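Local coordinates for Rna-directed RNA polymerase (Infectious pancreatic necrosis virus, PDB 3ZED), which copies RNA templates into RNA as the virus's polymerase, and is probably found both free and covalently attached to the genomic RNA, at residues B[107-112]-B[158-164]; B[62-66]-B[295-299]; B[589-593]-B[605-609]. All blocks are in the same frame, centred on the assembly; numbering follows the deposited sequence.

Contact 1. Residues B[107-112]-B[158-164]; sequences YPFHKP and QYGSGSY
His110 edges onto Tyr164 where the loop 107-112 lies against the end of strand 157-160 and the start of helix 164-179. The histidine CG lies beside the backbone N, opposite the carbonyl carbon (chi1 -63°), which brings the ring between Ser161 O and Tyr164. At its foot, His110 CB sits 3.2 Å from Gly162 O. CG comes next, beside the CA of Ser163. On one side of the ring CD2 meets Ser161 O, in the ring plane, at 3.2 Å. ND1 runs beside Tyr164 CE2 (3.7 Å), and CE1 points into the middle of the Tyr164 face. This T-shaped (edge-to-face) pair has its planes at 59° and its centroids 4.3 Å apart. NE2 is hydrogen-bonded to Gln167 OE1, and Tyr164 N lies over one ring face. At the far end of the tyrosine, Tyr164 OH reaches Tyr107 CA at 3.5 Å.

Lys111 N donates to Ser161 OG (2.8 Å, 169° at the hydrogen), and Ser161 N returns a 3.0 Å bond to Lys111 O. Water 1 joins the carbonyls of Gly162 and Pro112. The imidazole is thus held by the Tyr164 face and by the NE2 bond to Gln167, consistent with a proton on NE2; Ser161 O merely packs against CD2.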
loop_
_atom_site.group_PDB
_atom_site.type_symbol
_atom_site.label_atom_id
_atom_site.label_comp_id
_atom_site.label_asym_id
_atom_site.label_seq_id
_atom_site.Cartn_x
_atom_site.Cartn_y
_atom_site.Cartn_z
ATOM N N TYR B 107 8.093 22.162 -4.877
ATOM C CA TYR B 107 7.039 22.751 -5.691
ATOM C C TYR B 107 6.611 21.758 -6.769
ATOM O O TYR B 107 7.209 21.725 -7.845
ATOM C CB TYR B 107 7.510 24.095 -6.286
ATOM C CG TYR B 107 7.624 25.201 -5.259
ATOM C CD1 TYR B 107 8.794 25.385 -4.527
ATOM C CD2 TYR B 107 6.575 26.087 -5.040
ATOM C CE1 TYR B 107 8.908 26.412 -3.584
ATOM C CE2 TYR B 107 6.693 27.144 -4.135
ATOM C CZ TYR B 107 7.848 27.281 -3.381
ATOM O OH TYR B 107 7.937 28.300 -2.456
ATOM N N PRO B 108 5.624 20.889 -6.466
ATOM C CA PRO B 108 5.202 19.886 -7.459
ATOM C C PRO B 108 4.407 20.476 -8.609
ATOM O O PRO B 108 3.772 21.518 -8.454
ATOM C CB PRO B 108 4.317 18.939 -6.647
ATOM C CG PRO B 108 3.756 19.779 -5.561
ATOM C CD PRO B 108 4.839 20.773 -5.215
ATOM N N PHE B 109 4.424 19.790 -9.753
ATOM C CA PHE B 109 3.649 20.190 -10.919
ATOM C C PHE B 109 2.249 19.641 -10.786
ATOM O O PHE B 109 2.041 18.554 -10.260
ATOM C CB PHE B 109 4.303 19.714 -12.236
ATOM C CG PHE B 109 5.577 20.456 -12.585
ATOM C CD1 PHE B 109 5.533 21.669 -13.267
ATOM C CD2 PHE B 109 6.820 19.943 -12.226
ATOM C CE1 PHE B 109 6.711 22.364 -13.568
ATOM C CE2 PHE B 109 7.999 20.641 -12.529
ATOM C CZ PHE B 109 7.936 21.846 -13.195
ATOM N N HIS B 110 1.294 20.415 -11.241
ATOM C CA HIS B 110 -0.111 20.067 -11.235
ATOM C C HIS B 110 -0.558 20.151 -12.673
ATOM O O HIS B 110 -0.514 21.233 -13.262
ATOM C CB HIS B 110 -0.876 21.015 -10.296
ATOM C CG HIS B 110 -0.448 20.899 -8.865
ATOM N ND1 HIS B 110 0.457 21.779 -8.307
ATOM C CD2 HIS B 110 -0.796 19.986 -7.931
ATOM C CE1 HIS B 110 0.611 21.394 -7.050
ATOM N NE2 HIS B 110 -0.131 20.330 -6.773
ATOM N N LYS B 111 -0.856 18.995 -13.293
ATOM C CA LYS B 111 -1.255 18.992 -14.699
ATOM C C LYS B 111 -2.535 18.163 -14.921
ATOM O O LYS B 111 -2.675 17.102 -14.322
ATOM C CB LYS B 111 -0.122 18.488 -15.630
ATOM C CG LYS B 111 1.179 19.294 -15.619
ATOM C CD LYS B 111 1.065 20.705 -16.230
ATOM C CE LYS B 111 2.291 21.519 -15.880
ATOM N NZ LYS B 111 2.139 22.935 -16.270
ATOM N N PRO B 112 -3.462 18.616 -15.799
ATOM C CA PRO B 112 -3.435 19.899 -16.524
ATOM C C PRO B 112 -3.620 21.065 -15.553
ATOM O O PRO B 112 -4.000 20.853 -14.397
ATOM C CB PRO B 112 -4.605 19.766 -17.505
ATOM C CG PRO B 112 -5.559 18.822 -16.838
ATOM C CD PRO B 112 -4.700 17.858 -16.070
ATOM N N GLN B 158 -11.513 14.118 -14.901
ATOM C CA GLN B 158 -10.252 14.595 -15.413
ATOM C C GLN B 158 -9.119 13.780 -14.817
ATOM O O GLN B 158 -8.966 13.743 -13.596
ATOM C CB GLN B 158 -10.050 16.099 -15.123
ATOM C CG GLN B 158 -8.723 16.658 -15.660
ATOM C CD GLN B 158 -8.617 16.520 -17.158
ATOM O OE1 GLN B 158 -9.387 17.123 -17.903
ATOM N NE2 GLN B 158 -7.690 15.689 -17.628
ATOM N N TYR B 159 -8.324 13.129 -15.672
ATOM C CA TYR B 159 -7.128 12.465 -15.182
ATOM C C TYR B 159 -6.047 13.528 -15.037
ATOM O O TYR B 159 -5.887 14.379 -15.925
ATOM C CB TYR B 159 -6.661 11.298 -16.070
ATOM C CG TYR B 159 -5.392 10.666 -15.535
ATOM C CD1 TYR B 159 -5.426 9.797 -14.449
ATOM C CD2 TYR B 159 -4.144 11.029 -16.039
ATOM C CE1 TYR B 159 -4.256 9.270 -13.903
ATOM C CE2 TYR B 159 -2.965 10.527 -15.484
ATOM C CZ TYR B 159 -3.026 9.634 -14.427
ATOM O OH TYR B 159 -1.871 9.092 -13.909
ATOM N N GLY B 160 -5.342 13.491 -13.918
ATOM C CA GLY B 160 -4.292 14.457 -13.650
ATOM C C GLY B 160 -3.847 14.484 -12.208
ATOM O O GLY B 160 -4.324 13.693 -11.395
ATOM N N SER B 161 -2.954 15.433 -11.877
ATOM C CA SER B 161 -2.347 15.572 -10.558
ATOM C C SER B 161 -2.969 16.741 -9.741
ATOM O O SER B 161 -2.315 17.311 -8.861
ATOM C CB SER B 161 -0.835 15.727 -10.700
ATOM O OG SER B 161 -0.499 16.725 -11.652
ATOM N N GLY B 162 -4.241 17.042 -10.010
ATOM C CA GLY B 162 -5.007 18.057 -9.281
ATOM C C GLY B 162 -4.407 19.447 -9.183
ATOM O O GLY B 162 -3.901 19.986 -10.170
ATOM N N SER B 163 -4.478 20.039 -7.990
ATOM C CA SER B 163 -4.010 21.407 -7.742
ATOM C C SER B 163 -3.518 21.581 -6.316
ATOM O O SER B 163 -3.690 20.676 -5.501
ATOM C CB SER B 163 -5.136 22.407 -8.020
ATOM O OG SER B 163 -6.225 22.271 -7.119
ATOM N N TYR B 164 -2.917 22.748 -6.007
ATOM C CA TYR B 164 -2.469 23.087 -4.645
ATOM C C TYR B 164 -3.692 23.185 -3.716
ATOM O O TYR B 164 -3.665 22.618 -2.635
ATOM C CB TYR B 164 -1.670 24.399 -4.621
ATOM C CG TYR B 164 -0.211 24.271 -5.006
ATOM C CD1 TYR B 164 0.694 23.608 -4.179
ATOM C CD2 TYR B 164 0.282 24.885 -6.155
ATOM C CE1 TYR B 164 2.046 23.523 -4.509
ATOM C CE2 TYR B 164 1.632 24.813 -6.491
ATOM C CZ TYR B 164 2.512 24.139 -5.660
ATOM O OH TYR B 164 3.839 24.087 -5.999
HETATM O O HOH W 1 -4.441 21.788 -11.926
#

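Contact 2. Residues B[62-66]-B[295-299]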
loop_
_atom_site.group_PDB
_atom_site.type_symbol
_atom_site.label_atom_id
_atom_site.label_comp_id
_atom_site.label_asym_id
_atom_site.label_seq_id
_atom_site.Cartn_x
_atom_site.Cartn_y
_atom_site.Cartn_z
ATOM N N PRO B 62 9.774 25.952 10.662
ATOM C CA PRO B 62 10.569 25.186 9.685
ATOM C C PRO B 62 11.958 24.815 10.183
ATOM O O PRO B 62 12.655 25.625 10.809
ATOM C CB PRO B 62 10.628 26.101 8.454
ATOM C CG PRO B 62 10.358 27.470 8.975
ATOM C CD PRO B 62 9.460 27.307 10.163
ATOM N N ARG B 63 12.340 23.563 9.908
ATOM C CA ARG B 63 13.646 23.036 10.263
ATOM C C ARG B 63 14.533 23.050 9.019
ATOM O O ARG B 63 14.029 22.944 7.896
ATOM C CB ARG B 63 13.530 21.643 10.879
ATOM C CG ARG B 63 12.702 21.617 12.157
ATOM C CD ARG B 63 11.817 20.385 12.233
ATOM N NE ARG B 63 10.939 20.267 11.070
ATOM C CZ ARG B 63 10.086 19.269 10.865
ATOM N NH1 ARG B 63 9.980 18.282 11.747
ATOM N NH2 ARG B 63 9.341 19.244 9.770
ATOM N N ALA B 64 15.842 23.227 9.216
ATOM C CA ALA B 64 16.813 23.336 8.129
ATOM C C ALA B 64 17.693 22.078 8.004
ATOM O O ALA B 64 17.892 21.356 8.977
ATOM C CB ALA B 64 17.683 24.572 8.342
ATOM N N ILE B 65 18.224 21.839 6.806
ATOM C CA ILE B 65 19.091 20.695 6.516
ATOM C C ILE B 65 20.506 21.227 6.303
ATOM O O ILE B 65 20.638 22.209 5.572
ATOM C CB ILE B 65 18.560 19.923 5.267
ATOM C CG1 ILE B 65 17.200 19.272 5.551
ATOM C CG2 ILE B 65 19.583 18.898 4.734
ATOM C CD1 ILE B 65 16.364 18.915 4.317
ATOM N N PRO B 66 21.581 20.606 6.859
ATOM C CA PRO B 66 22.939 21.125 6.590
ATOM C C PRO B 66 23.276 21.066 5.093
ATOM O O PRO B 66 22.764 20.198 4.373
ATOM C CB PRO B 66 23.850 20.211 7.424
ATOM C CG PRO B 66 22.954 19.586 8.436
ATOM C CD PRO B 66 21.638 19.421 7.739
ATOM N N TRP B 295 15.985 14.890 11.572
ATOM C CA TRP B 295 14.560 15.272 11.581
ATOM C C TRP B 295 13.901 15.043 10.209
ATOM O O TRP B 295 12.747 14.622 10.151
ATOM C CB TRP B 295 14.368 16.753 12.013
ATOM C CG TRP B 295 14.854 17.766 11.002
ATOM C CD1 TRP B 295 16.089 18.348 10.953
ATOM C CD2 TRP B 295 14.134 18.258 9.854
ATOM N NE1 TRP B 295 16.180 19.182 9.855
ATOM C CE2 TRP B 295 15.010 19.106 9.138
ATOM C CE3 TRP B 295 12.837 18.037 9.343
ATOM C CZ2 TRP B 295 14.620 19.766 7.962
ATOM C CZ3 TRP B 295 12.468 18.664 8.165
ATOM C CH2 TRP B 295 13.342 19.544 7.506
ATOM N N TYR B 296 14.645 15.337 9.106
ATOM C CA TYR B 296 14.177 15.293 7.725
ATOM C C TYR B 296 13.809 13.881 7.279
ATOM O O TYR B 296 13.066 13.729 6.306
ATOM C CB TYR B 296 15.204 15.943 6.785
ATOM C CG TYR B 296 16.610 15.405 6.919
ATOM C CD1 TYR B 296 17.030 14.306 6.175
ATOM C CD2 TYR B 296 17.530 16.014 7.763
ATOM C CE1 TYR B 296 18.314 13.793 6.310
ATOM C CE2 TYR B 296 18.825 15.523 7.894
ATOM C CZ TYR B 296 19.218 14.416 7.158
ATOM O OH TYR B 296 20.500 13.931 7.269
ATOM N N LEU B 297 14.268 12.853 8.021
ATOM C CA LEU B 297 13.921 11.463 7.745
ATOM C C LEU B 297 12.471 11.162 8.166
ATOM O O LEU B 297 11.962 10.080 7.862
ATOM C CB LEU B 297 14.903 10.495 8.428
ATOM C CG LEU B 297 16.353 10.459 7.906
ATOM C CD1 LEU B 297 17.115 9.308 8.528
ATOM C CD2 LEU B 297 16.417 10.346 6.387
ATOM N N SER B 298 11.794 12.131 8.816
ATOM C CA SER B 298 10.394 11.989 9.226
ATOM C C SER B 298 9.463 12.955 8.467
ATOM O O SER B 298 8.303 13.106 8.856
ATOM C CB SER B 298 10.255 12.231 10.723
ATOM O OG SER B 298 10.321 13.621 11.006
ATOM N N CYS B 299 9.979 13.629 7.421
ATOM C CA CYS B 299 9.223 14.623 6.667
ATOM C C CYS B 299 9.071 14.175 5.226
ATOM O O CYS B 299 10.062 14.043 4.504
ATOM C CB CYS B 299 9.891 15.994 6.771
ATOM S SG CYS B 299 8.895 17.371 6.129
HETATM O O HOH W 2 8.387 15.755 11.415
#
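Trp295 turns one face of its indole to the side chain of Arg63, at the start of the 3-10 turn 295-298 that leads into strand 299-310. Arg63 CB makes a CH-pi contact, 3.5 Å from the centroid of the six-membered ring of Trp295 and nearly on the ring normal. Farther out the arginine bends back along the indole, so that its guanidinium covers the outer rim: CZ is 3.4 Å from Trp295 CE3, with the two planes 27° apart. At the opposite end of the ring, NE1 donates to Ala64 O over 2.9 Å (156° at the hydrogen); the oxygen lies close to the indole plane, but the donor approaches from above the carbonyl plane. Ile65 CG1 touches Trp295 CZ2 at 3.6 Å.

Tyr296 follows. Its CB covers the indole face turned from Arg63, and its CD2 lies 4.0 Å from Ile65 CG1; the tyrosine also touches Pro250, in the predicted GTP site. Ser298 OG closes the turn with a 2.8 Å bond to Trp295 O, in the carbonyl plane, and accepts a hydrogen bond from water 2, which in turn accepts from Arg63 NH1. Cys299 brings SG near Arg63 NH2.

Gln463, Ser456 and the backbone of Leu789 bind NE, NH2 and NH1 of the arginine respectively. The buried guanidinium is therefore held by polar partners at NE, NH1 and NH2, which meet its charge, while the indole supports one face of the flat group.

Contact 3. Residues B[589-593]-B[605-609]; sequences YPKGL and EIAYQ
In the thumb domain of this birnavirus polymerase, the loop 589-593, between helices 580-588 and 596-600, packs against the first turn of helix 604-621 in a helix-to-loop contact near the surface. Tyr608 and Leu593 carry most of it. The tyrosine projects from the helix toward the loop, its CG anti to the backbone N (chi1 157°), a torsion that sends the phenol across to the backbone of Lys591 and Gly592. The Lys591 carbonyl oxygen approaches the hydroxyl end near the ring plane. Tyr608 OH is modelled as donating to Lys591 O, but their 2.3 Å separation is shorter than an ordinary hydrogen bond, so the exact length is doubtful. Arg612 NE, one turn farther along the helix, gives the same hydroxyl a weak second bond.

Around this polar end the packing is backbone and aliphatic. Gly592 CA lies close to the hydroxyl end, and Pro590 CB comes to the hydroxyl from the preceding part of the loop. Leu593 slides past the base of the tyrosine in the opposite direction, with CG 3.8 Å from Tyr608 CB, while its backbone N lies over the ring face toward the rim. The leucine also touches Met659. Glu605, at the helix start, bends its chain at chi2 (51°), which turns the carboxylate toward the loop, where OE1 comes to 3.8 Å from Leu593 CD1.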
loop_
_atom_site.group_PDB
_atom_site.type_symbol
_atom_site.label_atom_id
_atom_site.label_comp_id
_atom_site.label_asym_id
_atom_site.label_seq_id
_atom_site.Cartn_x
_atom_site.Cartn_y
_atom_site.Cartn_z
ATOM N N TYR B 589 -10.534 8.255 -19.657
ATOM C CA TYR B 589 -9.262 8.899 -19.364
ATOM C C TYR B 589 -8.137 7.880 -19.192
ATOM O O TYR B 589 -7.764 7.576 -18.059
ATOM C CB TYR B 589 -9.378 9.784 -18.116
ATOM C CG TYR B 589 -10.066 11.092 -18.422
ATOM C CD1 TYR B 589 -9.357 12.169 -18.938
ATOM C CD2 TYR B 589 -11.439 11.238 -18.239
ATOM C CE1 TYR B 589 -9.998 13.366 -19.260
ATOM C CE2 TYR B 589 -12.087 12.419 -18.569
ATOM C CZ TYR B 589 -11.364 13.481 -19.084
ATOM O OH TYR B 589 -12.015 14.645 -19.419
ATOM N N PRO B 590 -7.555 7.368 -20.304
ATOM C CA PRO B 590 -6.446 6.399 -20.156
ATOM C C PRO B 590 -5.200 7.056 -19.590
ATOM O O PRO B 590 -4.957 8.242 -19.846
ATOM C CB PRO B 590 -6.195 5.900 -21.588
ATOM C CG PRO B 590 -6.777 6.949 -22.488
ATOM C CD PRO B 590 -7.879 7.629 -21.728
ATOM N N LYS B 591 -4.438 6.308 -18.770
ATOM C CA LYS B 591 -3.134 6.782 -18.293
ATOM C C LYS B 591 -2.190 6.559 -19.459
ATOM O O LYS B 591 -2.297 5.518 -20.135
ATOM C CB LYS B 591 -2.642 6.026 -17.039
ATOM C CG LYS B 591 -3.478 6.204 -15.794
ATOM C CD LYS B 591 -2.839 5.521 -14.604
ATOM C CE LYS B 591 -3.726 5.606 -13.379
ATOM N NZ LYS B 591 -3.012 5.223 -12.129
ATOM N N GLY B 592 -1.311 7.516 -19.721
ATOM C CA GLY B 592 -0.318 7.369 -20.777
ATOM C C GLY B 592 0.923 6.673 -20.251
ATOM O O GLY B 592 0.908 6.116 -19.146
ATOM N N LEU B 593 2.017 6.716 -21.029
ATOM C CA LEU B 593 3.310 6.192 -20.574
ATOM C C LEU B 593 3.884 7.170 -19.554
ATOM O O LEU B 593 4.267 8.280 -19.938
ATOM C CB LEU B 593 4.295 6.015 -21.755
ATOM C CG LEU B 593 4.187 4.772 -22.612
ATOM C CD1 LEU B 593 5.164 4.849 -23.750
ATOM C CD2 LEU B 593 4.463 3.516 -21.801
ATOM N N GLU B 605 5.690 4.416 -28.082
ATOM C CA GLU B 605 4.470 5.215 -28.023
ATOM C C GLU B 605 3.365 4.607 -28.873
ATOM O O GLU B 605 2.200 4.646 -28.471
ATOM C CB GLU B 605 4.748 6.672 -28.439
ATOM C CG GLU B 605 3.595 7.649 -28.208
ATOM C CD GLU B 605 2.945 7.671 -26.833
ATOM O OE1 GLU B 605 3.678 7.710 -25.814
ATOM O OE2 GLU B 605 1.694 7.683 -26.781
ATOM N N ILE B 606 3.720 4.021 -30.026
ATOM C CA ILE B 606 2.726 3.389 -30.896
ATOM C C ILE B 606 2.378 1.981 -30.345
ATOM O O ILE B 606 1.261 1.499 -30.558
ATOM C CB ILE B 606 3.151 3.402 -32.397
ATOM C CG1 ILE B 606 2.022 2.908 -33.354
ATOM C CG2 ILE B 606 4.483 2.697 -32.641
ATOM C CD1 ILE B 606 0.577 3.605 -33.173
ATOM N N ALA B 607 3.316 1.359 -29.601
ATOM C CA ALA B 607 3.089 0.074 -28.941
ATOM C C ALA B 607 2.112 0.275 -27.774
ATOM O O ALA B 607 1.190 -0.530 -27.606
ATOM C CB ALA B 607 4.404 -0.516 -28.449
ATOM N N TYR B 608 2.290 1.389 -27.003
ATOM C CA TYR B 608 1.435 1.769 -25.873
ATOM C C TYR B 608 -0.019 1.912 -26.348
ATOM O O TYR B 608 -0.927 1.509 -25.630
ATOM C CB TYR B 608 1.930 3.077 -25.186
ATOM C CG TYR B 608 0.830 3.788 -24.423
ATOM C CD1 TYR B 608 0.489 3.399 -23.130
ATOM C CD2 TYR B 608 0.046 4.761 -25.039
ATOM C CE1 TYR B 608 -0.587 3.975 -22.463
ATOM C CE2 TYR B 608 -1.049 5.325 -24.393
ATOM C CZ TYR B 608 -1.357 4.937 -23.102
ATOM O OH TYR B 608 -2.431 5.509 -22.467
ATOM N N GLN B 609 -0.226 2.493 -27.544
ATOM C CA GLN B 609 -1.534 2.702 -28.169
ATOM C C GLN B 609 -2.277 1.384 -28.342
ATOM O O GLN B 609 -3.467 1.309 -28.021
ATOM C CB GLN B 609 -1.375 3.398 -29.536
ATOM C CG GLN B 609 -0.942 4.865 -29.440
ATOM C CD GLN B 609 -1.983 5.754 -28.783
ATOM O OE1 GLN B 609 -3.166 5.776 -29.165
ATOM N NE2 GLN B 609 -1.555 6.505 -27.778
#

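In the fold
Strand 299-310 connects the contacts. It starts at Cys299 in contact 2, pairs antiparallel with strand 157-160 of contact 1, and near its end places Arg308 NH1 on the carbonyl of Tyr589 in contact 3. Contacts 1 and 3 have centres about 19 Å apart and touch directly: Tyr589 CD1 is 3.6 Å from Tyr159 N, and Lys591 CG is 3.7 Å from Tyr159 CE1, joining palm and thumb. Contact 2 is separate, its centre about 25 Å from that of contact 1 and 38 Å from that of contact 3. It lies nearest the predicted GTP site, with Tyr296 and Pro250 side chains about 4 Å apart; Tyr107 of contact 1 is about 8 Å from Ile252.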